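Local structure of unique short US2 glycoprotein (Human herpesvirus 5, 1IM3) at residues Trp2-Asp7 / Ser22-Met27; Arg29-Pro34 / Arg79-Gly84. The protein redirects newly made MHC class I heavy chains from the endoplasmic reticulum to the cytosol for proteasomal destruction, hiding infected cells from cytotoxic T lymphocytes. One frame throughout, in Å; residues are numbered along the deposited sequence.

Interaction 1 of 2, residues Trp2-Asp7 / Ser22-Met27; sequences WFQIED and SIVGNM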
ATOM      1  N   TRP D   2     -26.374  16.209   0.404  1.00 68.84           N
ATOM      2  CA  TRP D   2     -26.252  17.656   0.560  1.00 65.55           C
ATOM      3  C   TRP D   2     -25.636  17.969   1.913  1.00 63.49           C
ATOM      4  O   TRP D   2     -25.634  17.126   2.819  1.00 61.82           O
ATOM      5  CB  TRP D   2     -27.619  18.347   0.480  1.00 64.52           C
ATOM      6  CG  TRP D   2     -28.491  18.122   1.700  1.00 63.44           C
ATOM      7  CD1 TRP D   2     -29.340  17.076   1.924  1.00 62.69           C
ATOM      8  CD2 TRP D   2     -28.587  18.968   2.863  1.00 63.05           C
ATOM      9  NE1 TRP D   2     -29.960  17.218   3.148  1.00 62.06           N
ATOM     10  CE2 TRP D   2     -29.517  18.368   3.744  1.00 62.42           C
ATOM     11  CE3 TRP D   2     -27.976  20.173   3.243  1.00 61.69           C
ATOM     12  CZ2 TRP D   2     -29.852  18.932   4.983  1.00 61.17           C
ATOM     13  CZ3 TRP D   2     -28.307  20.732   4.474  1.00 61.27           C
ATOM     14  CH2 TRP D   2     -29.239  20.110   5.329  1.00 60.79           C
ATOM     15  N   PHE D   3     -25.123  19.185   2.052  1.00 60.21           N
ATOM     16  CA  PHE D   3     -24.528  19.602   3.306  1.00 58.25           C
ATOM     17  C   PHE D   3     -24.131  21.054   3.201  1.00 56.52           C
ATOM     18  O   PHE D   3     -23.819  21.539   2.118  1.00 57.08           O
ATOM     19  CB  PHE D   3     -23.296  18.742   3.638  1.00 57.11           C
ATOM     20  CG  PHE D   3     -22.142  18.950   2.709  1.00 57.68           C
ATOM     21  CD1 PHE D   3     -21.355  20.100   2.794  1.00 58.02           C
ATOM     22  CD2 PHE D   3     -21.865  18.020   1.712  1.00 57.98           C
ATOM     23  CE1 PHE D   3     -20.311  20.322   1.894  1.00 58.99           C
ATOM     24  CE2 PHE D   3     -20.821  18.231   0.807  1.00 59.20           C
ATOM     25  CZ  PHE D   3     -20.044  19.383   0.897  1.00 59.09           C
ATOM     26  N   GLN D   4     -24.169  21.764   4.317  1.00 53.87           N
ATOM     27  CA  GLN D   4     -23.732  23.145   4.302  1.00 52.23           C
ATOM     28  C   GLN D   4     -22.961  23.444   5.577  1.00 49.87           C
ATOM     29  O   GLN D   4     -23.327  23.000   6.663  1.00 47.33           O
ATOM     30  CB  GLN D   4     -24.917  24.106   4.137  1.00 52.60           C
ATOM     31  CG  GLN D   4     -25.988  23.988   5.197  1.00 55.75           C
ATOM     32  CD  GLN D   4     -26.955  25.182   5.212  1.00 57.29           C
ATOM     33  OE1 GLN D   4     -27.772  25.323   6.136  1.00 55.62           O
ATOM     34  NE2 GLN D   4     -26.863  26.046   4.187  1.00 54.91           N
ATOM     35  N   ILE D   5     -21.879  24.194   5.416  1.00 49.99           N
ATOM     36  CA  ILE D   5     -21.016  24.585   6.513  1.00 50.75           C
ATOM     37  C   ILE D   5     -21.635  25.739   7.277  1.00 50.91           C
ATOM     38  O   ILE D   5     -21.856  26.804   6.709  1.00 50.77           O
ATOM     39  CB  ILE D   5     -19.660  25.025   5.972  1.00 51.30           C
ATOM     40  CG1 ILE D   5     -19.039  23.869   5.195  1.00 52.71           C
ATOM     41  CG2 ILE D   5     -18.767  25.496   7.102  1.00 49.77           C
ATOM     42  CD1 ILE D   5     -17.718  24.220   4.562  1.00 57.05           C
ATOM     43  N   GLU D   6     -21.909  25.532   8.561  1.00 50.74           N
ATOM     44  CA  GLU D   6     -22.497  26.586   9.368  1.00 51.24           C
ATOM     45  C   GLU D   6     -21.425  27.442  10.004  1.00 51.79           C
ATOM     46  O   GLU D   6     -21.460  28.659   9.925  1.00 53.52           O
ATOM     47  CB  GLU D   6     -23.390  26.011  10.472  1.00 51.06           C
ATOM     48  CG  GLU D   6     -24.593  25.241   9.986  1.00 49.73           C
ATOM     49  CD  GLU D   6     -25.558  24.925  11.117  1.00 49.18           C
ATOM     50  OE1 GLU D   6     -25.099  24.567  12.223  1.00 47.68           O
ATOM     51  OE2 GLU D   6     -26.779  25.032  10.895  1.00 48.21           O
ATOM     52  N   ASP D   7     -20.436  26.814  10.604  1.00 51.96           N
ATOM     53  CA  ASP D   7     -19.425  27.593  11.271  1.00 51.46           C
ATOM     54  C   ASP D   7     -18.102  26.878  11.181  1.00 49.23           C
ATOM     55  O   ASP D   7     -18.043  25.711  10.822  1.00 46.46           O
ATOM     56  CB  ASP D   7     -19.843  27.784  12.732  1.00 55.18           C
ATOM     57  CG  ASP D   7     -18.966  28.773  13.471  1.00 59.74           C
ATOM     58  OD1 ASP D   7     -18.818  29.924  12.979  1.00 59.94           O
ATOM     59  OD2 ASP D   7     -18.438  28.393  14.549  1.00 62.32           O
ATOM     60  N   SER D  22     -19.438  23.454  12.657  1.00 39.62           N
ATOM     61  CA  SER D  22     -20.664  22.710  12.496  1.00 40.05           C
ATOM     62  C   SER D  22     -21.011  22.600  11.029  1.00 39.39           C
ATOM     63  O   SER D  22     -20.737  23.513  10.242  1.00 37.52           O
ATOM     64  CB  SER D  22     -21.802  23.403  13.248  1.00 40.48           C
ATOM     65  OG  SER D  22     -23.046  22.793  12.950  1.00 46.57           O
ATOM     66  N   ILE D  23     -21.601  21.466  10.673  1.00 39.46           N
ATOM     67  CA  ILE D  23     -22.029  21.203   9.308  1.00 39.15           C
ATOM     68  C   ILE D  23     -23.358  20.452   9.402  1.00 39.26           C
ATOM     69  O   ILE D  23     -23.467  19.487  10.161  1.00 40.93           O
ATOM     70  CB  ILE D  23     -21.005  20.314   8.574  1.00 40.47           C
ATOM     71  CG1 ILE D  23     -19.697  21.090   8.393  1.00 40.92           C
ATOM     72  CG2 ILE D  23     -21.562  19.850   7.236  1.00 37.26           C
ATOM     73  CD1 ILE D  23     -18.626  20.319   7.689  1.00 42.48           C
ATOM     74  N   VAL D  24     -24.395  20.912   8.710  1.00 37.26           N
ATOM     75  CA  VAL D  24     -25.649  20.161   8.742  1.00 37.97           C
ATOM     76  C   VAL D  24     -25.741  19.534   7.363  1.00 38.08           C
ATOM     77  O   VAL D  24     -25.180  20.067   6.404  1.00 37.14           O
ATOM     78  CB  VAL D  24     -26.933  21.038   9.000  1.00 35.88           C
ATOM     79  CG1 VAL D  24     -26.947  21.542  10.421  1.00 35.00           C
ATOM     80  CG2 VAL D  24     -27.007  22.187   8.023  1.00 35.15           C
ATOM     81  N   GLY D  25     -26.426  18.398   7.275  1.00 38.86           N
ATOM     82  CA  GLY D  25     -26.593  17.699   6.010  1.00 39.56           C
ATOM     83  C   GLY D  25     -27.132  16.311   6.297  1.00 41.45           C
ATOM     84  O   GLY D  25     -27.320  15.942   7.464  1.00 39.91           O
ATOM     85  N   ASN D  26     -27.378  15.529   5.253  1.00 43.48           N
ATOM     86  CA  ASN D  26     -27.905  14.190   5.465  1.00 47.04           C
ATOM     87  C   ASN D  26     -26.859  13.077   5.348  1.00 47.13           C
ATOM     88  O   ASN D  26     -27.208  11.951   4.980  1.00 49.62           O
ATOM     89  CB  ASN D  26     -29.087  13.926   4.510  1.00 48.84           C
ATOM     90  CG  ASN D  26     -28.700  14.041   3.039  1.00 53.08           C
ATOM     91  OD1 ASN D  26     -27.567  14.410   2.700  1.00 55.13           O
ATOM     92  ND2 ASN D  26     -29.649  13.725   2.151  1.00 54.09           N
ATOM     93  N   MET D  27     -25.594  13.377   5.673  1.00 45.51           N
ATOM     94  CA  MET D  27     -24.517  12.378   5.611  1.00 42.83           C
ATOM     95  C   MET D  27     -24.834  11.227   6.554  1.00 42.18           C
ATOM     96  O   MET D  27     -25.240  11.449   7.698  1.00 40.57           O
ATOM     97  CB  MET D  27     -23.165  12.933   6.067  1.00 43.68           C
ATOM     98  CG  MET D  27     -22.786  14.297   5.572  1.00 48.84           C
ATOM     99  SD  MET D  27     -23.497  15.564   6.625  1.00 47.73           S
ATOM    100  CE  MET D  27     -22.579  15.359   8.073  1.00 51.45           C
TER
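Antiparallel backbone pairing joins W2-D7 to S22-M27. Q4 and V24 form the regular hydrogen-bonded pair: Q4 N meets V24 O at 2.9 Å, nearly along the C=O axis, and V24 N returns a bond to Q4 O. E6 and D7 both face S22 in a classic beta bulge, where S22 O accepts a bond from E6 N at 2.9 Å and a weak one from D7 N.

Side chains add polar links at both ends. S22 OG donates to E6 OE1 at 2.8 Å, arriving from above the carboxylate plane, and W2 N reaches N26 OD1 in an almost straight bond of 3.2 Å.

The apolar part centres on W2: with CG between backbone N and carbonyl carbon (chi1 72°), the crowded position, its six-membered ring lies flat over G25 in a CH-pi contact, G25 CA standing 3.5 Å from the centroid. On the same side of the sheet, V24 CG2 makes an apolar contact with Q4 CG (3.5 Å), while V24 CG1 lies against the E6 carboxylate, the side chains crossing at about a right angle.

In this hairpin, 3-12/16-25, the F3, I5 and I23 face turns to strands 75-82 and 85-91 of the second sheet, and strand 59-68 flanks 16-25.

Interaction 2 of 2, residues Arg29-Pro34 / Arg79-Gly84; sequences RFVFDP and RLVLQG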
ATOM      1  N   ARG D  29     -22.444   8.836   7.090  1.00 36.16           N
ATOM      2  CA  ARG D  29     -21.157   8.483   7.692  1.00 32.82           C
ATOM      3  C   ARG D  29     -20.216   9.655   7.468  1.00 31.59           C
ATOM      4  O   ARG D  29     -20.499  10.525   6.637  1.00 30.90           O
ATOM      5  CB  ARG D  29     -20.598   7.215   7.038  1.00 28.03           C
ATOM      6  CG  ARG D  29     -20.435   7.341   5.530  1.00 29.16           C
ATOM      7  CD  ARG D  29     -20.151   5.997   4.849  1.00 28.80           C
ATOM      8  NE  ARG D  29     -20.357   6.138   3.405  1.00 31.74           N
ATOM      9  CZ  ARG D  29     -19.428   6.521   2.540  1.00 29.49           C
ATOM     10  NH1 ARG D  29     -18.194   6.803   2.953  1.00 28.13           N
ATOM     11  NH2 ARG D  29     -19.756   6.639   1.265  1.00 31.23           N
ATOM     12  N   PHE D  30     -19.105   9.677   8.212  1.00 30.78           N
ATOM     13  CA  PHE D  30     -18.133  10.760   8.079  1.00 29.66           C
ATOM     14  C   PHE D  30     -16.716  10.369   8.512  1.00 31.50           C
ATOM     15  O   PHE D  30     -16.500   9.345   9.155  1.00 31.32           O
ATOM     16  CB  PHE D  30     -18.539  11.939   8.959  1.00 25.35           C
ATOM     17  CG  PHE D  30     -18.187  11.732  10.417  1.00 26.56           C
ATOM     18  CD1 PHE D  30     -18.940  10.860  11.212  1.00 24.38           C
ATOM     19  CD2 PHE D  30     -17.023  12.302  10.960  1.00 23.19           C
ATOM     20  CE1 PHE D  30     -18.549  10.544  12.522  1.00 22.81           C
ATOM     21  CE2 PHE D  30     -16.601  12.002  12.276  1.00 19.16           C
ATOM     22  CZ  PHE D  30     -17.366  11.117  13.066  1.00 24.67           C
ATOM     23  N   VAL D  31     -15.763  11.226   8.153  1.00 30.08           N
ATOM     24  CA  VAL D  31     -14.372  11.084   8.543  1.00 29.37           C
ATOM     25  C   VAL D  31     -13.949  12.501   8.911  1.00 29.15           C
ATOM     26  O   VAL D  31     -14.139  13.430   8.132  1.00 27.74           O
ATOM     27  CB  VAL D  31     -13.452  10.595   7.409  1.00 30.90           C
ATOM     28  CG1 VAL D  31     -12.037  10.454   7.944  1.00 27.58           C
ATOM     29  CG2 VAL D  31     -13.945   9.250   6.866  1.00 30.54           C
ATOM     30  N   PHE D  32     -13.412  12.668  10.117  1.00 25.94           N
ATOM     31  CA  PHE D  32     -12.951  13.988  10.587  1.00 27.61           C
ATOM     32  C   PHE D  32     -11.431  13.887  10.504  1.00 27.72           C
ATOM     33  O   PHE D  32     -10.820  13.151  11.271  1.00 26.56           O
ATOM     34  CB  PHE D  32     -13.382  14.219  12.036  1.00 25.50           C
ATOM     35  CG  PHE D  32     -13.087  15.598  12.557  1.00 28.22           C
ATOM     36  CD1 PHE D  32     -13.817  16.702  12.123  1.00 28.09           C
ATOM     37  CD2 PHE D  32     -12.091  15.797  13.512  1.00 30.05           C
ATOM     38  CE1 PHE D  32     -13.566  17.976  12.633  1.00 26.66           C
ATOM     39  CE2 PHE D  32     -11.838  17.079  14.025  1.00 29.19           C
ATOM     40  CZ  PHE D  32     -12.587  18.159  13.578  1.00 26.60           C
ATOM     41  N   ASP D  33     -10.823  14.626   9.587  1.00 26.95           N
ATOM     42  CA  ASP D  33      -9.378  14.512   9.375  1.00 27.92           C
ATOM     43  C   ASP D  33      -8.649  15.863   9.512  1.00 26.92           C
ATOM     44  O   ASP D  33      -8.282  16.480   8.524  1.00 24.98           O
ATOM     45  CB  ASP D  33      -9.183  13.908   7.972  1.00 27.30           C
ATOM     46  CG  ASP D  33      -7.732  13.562   7.658  1.00 29.99           C
ATOM     47  OD1 ASP D  33      -6.853  13.711   8.537  1.00 30.33           O
ATOM     48  OD2 ASP D  33      -7.472  13.134   6.517  1.00 28.66           O
ATOM     49  N   PRO D  34      -8.430  16.322  10.749  1.00 27.05           N
ATOM     50  CA  PRO D  34      -7.761  17.605  11.003  1.00 30.13           C
ATOM     51  C   PRO D  34      -6.242  17.604  10.842  1.00 31.22           C
ATOM     52  O   PRO D  34      -5.559  16.679  11.267  1.00 32.47           O
ATOM     53  CB  PRO D  34      -8.197  17.943  12.427  1.00 26.99           C
ATOM     54  CG  PRO D  34      -8.224  16.606  13.073  1.00 28.34           C
ATOM     55  CD  PRO D  34      -8.888  15.714  12.008  1.00 29.65           C
ATOM     56  N   ARG D  79      -9.707  18.400   6.625  1.00 32.18           N
ATOM     57  CA  ARG D  79     -10.206  17.564   5.543  1.00 31.22           C
ATOM     58  C   ARG D  79     -11.389  16.786   6.095  1.00 30.75           C
ATOM     59  O   ARG D  79     -11.307  16.182   7.153  1.00 30.06           O
ATOM     60  CB  ARG D  79      -9.122  16.596   5.045  1.00 31.23           C
ATOM     61  CG  ARG D  79      -9.610  15.569   4.012  1.00 30.62           C
ATOM     62  CD  ARG D  79      -8.485  14.666   3.479  1.00 28.92           C
ATOM     63  NE  ARG D  79      -9.008  13.631   2.589  1.00 26.99           N
ATOM     64  CZ  ARG D  79      -9.396  12.420   2.986  1.00 25.90           C
ATOM     65  NH1 ARG D  79      -9.319  12.055   4.272  1.00 22.67           N
ATOM     66  NH2 ARG D  79      -9.875  11.577   2.097  1.00 24.73           N
ATOM     67  N   LEU D  80     -12.504  16.826   5.389  1.00 30.64           N
ATOM     68  CA  LEU D  80     -13.681  16.116   5.850  1.00 32.30           C
ATOM     69  C   LEU D  80     -14.215  15.274   4.718  1.00 33.22           C
ATOM     70  O   LEU D  80     -14.120  15.670   3.561  1.00 35.27           O
ATOM     71  CB  LEU D  80     -14.778  17.102   6.269  1.00 31.62           C
ATOM     72  CG  LEU D  80     -14.511  18.062   7.419  1.00 34.26           C
ATOM     73  CD1 LEU D  80     -15.692  19.001   7.564  1.00 34.72           C
ATOM     74  CD2 LEU D  80     -14.293  17.281   8.717  1.00 31.33           C
ATOM     75  N   VAL D  81     -14.721  14.088   5.023  1.00 31.94           N
ATOM     76  CA  VAL D  81     -15.339  13.326   3.961  1.00 32.72           C
ATOM     77  C   VAL D  81     -16.707  12.962   4.517  1.00 32.74           C
ATOM     78  O   VAL D  81     -16.844  12.311   5.551  1.00 31.22           O
ATOM     79  CB  VAL D  81     -14.481  12.114   3.468  1.00 34.68           C
ATOM     80  CG1 VAL D  81     -13.260  11.934   4.316  1.00 33.94           C
ATOM     81  CG2 VAL D  81     -15.325  10.877   3.350  1.00 32.86           C
ATOM     82  N   LEU D  82     -17.717  13.496   3.849  1.00 31.87           N
ATOM     83  CA  LEU D  82     -19.106  13.339   4.240  1.00 32.14           C
ATOM     84  C   LEU D  82     -19.796  12.492   3.201  1.00 32.65           C
ATOM     85  O   LEU D  82     -19.863  12.864   2.022  1.00 29.58           O
ATOM     86  CB  LEU D  82     -19.753  14.714   4.302  1.00 32.22           C
ATOM     87  CG  LEU D  82     -18.902  15.771   5.020  1.00 34.13           C
ATOM     88  CD1 LEU D  82     -19.537  17.149   4.866  1.00 31.96           C
ATOM     89  CD2 LEU D  82     -18.763  15.404   6.480  1.00 30.50           C
ATOM     90  N   GLN D  83     -20.292  11.335   3.626  1.00 36.07           N
ATOM     91  CA  GLN D  83     -20.962  10.449   2.680  1.00 40.66           C
ATOM     92  C   GLN D  83     -20.049  10.205   1.493  1.00 38.62           C
ATOM     93  O   GLN D  83     -20.530  10.002   0.393  1.00 41.60           O
ATOM     94  CB  GLN D  83     -22.257  11.089   2.170  1.00 44.00           C
ATOM     95  CG  GLN D  83     -23.455  10.705   2.935  1.00 50.58           C
ATOM     96  CD  GLN D  83     -23.905   9.333   2.578  1.00 53.96           C
ATOM     97  OE1 GLN D  83     -23.076   8.469   2.270  1.00 54.29           O
ATOM     98  NE2 GLN D  83     -25.233   9.106   2.616  1.00 55.74           N
ATOM     99  N   GLY D  84     -18.736  10.240   1.703  1.00 37.74           N
ATOM    100  CA  GLY D  84     -17.826  10.011   0.591  1.00 37.43           C
ATOM    101  C   GLY D  84     -17.343  11.241  -0.155  1.00 36.60           C
ATOM    102  O   GLY D  84     -16.372  11.152  -0.906  1.00 36.85           O
TER
HETATM  103  O   HOH W   1     -17.956   9.797   4.777  1.00 27.98           O
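Strands 30-34 and 79-82 run almost exactly antiparallel, with V31, D33, R79 and V81 on one face and F30, F32, L80 and L82 on the other.

V31 and V81 lie side by side and point the same way. V81 CG1 presses against V31 CB at 3.4 Å, tighter than usual van der Waals contact, and the chi1 of V81 is close to eclipsed (6°), so the packing here appears strained. Beneath them the backbones exchange bonds, V31 N to V81 O at 3.0 Å and V81 N to V31 O on a lone pair.

Next along this face, D33 and R79 cross obliquely. With CG anti to the backbone N in both and the arginine extended as far as NE, R79 NH1 reaches the anti lone pair of D33 OD2 at 3.1 Å in a salt bridge. D33 OD2 lies at the guanidinium edge, near its plane, although carboxylate and guanidinium stand 82° apart. Both groups also bond the chain of another protein, and D33 OD1 pairs there with a basic side chain.

On the reverse face, L80 CD2 touches F32 CD1 at 3.5 Å, the two side chains running alongside each other.

At the turn, the R29 guanidinium lies with one face over the Q83-G84 peptide, while its NH2 bonds backbone of the other protein. Water 1 bridges the strands, donating to V81 O at 2.9 Å and weakly to R29 O, and accepting from G84 N.

One face packed inward and one outward is what a beta sandwich requires, here the immunoglobulin-like ER-lumenal domain of US2: F32, L80 and L82 face the core, whereas the V31, D33 and R79 face serves as a surface for binding another protein.

In the fold
The two contacts illustrate how strand pairing adapts to its place in a sandwich. Interaction 1 pairs the open end of a local hairpin at the outer edge of one sheet and is only partly buried; interaction 2 joins strands far apart in sequence within the other sheet and is buried, partly by the chain of another protein. Their inward faces meet: I23 CD1 packs on L80 CD1 at 3.2 Å, and M27 and F3 rest on L82. The outward faces differ in chemistry. Interaction 1 carries a tryptophan and a serine-carboxylate bond, untouched by other chains of the assembly, whereas interaction 2 presents charged groups shared with a partner protein.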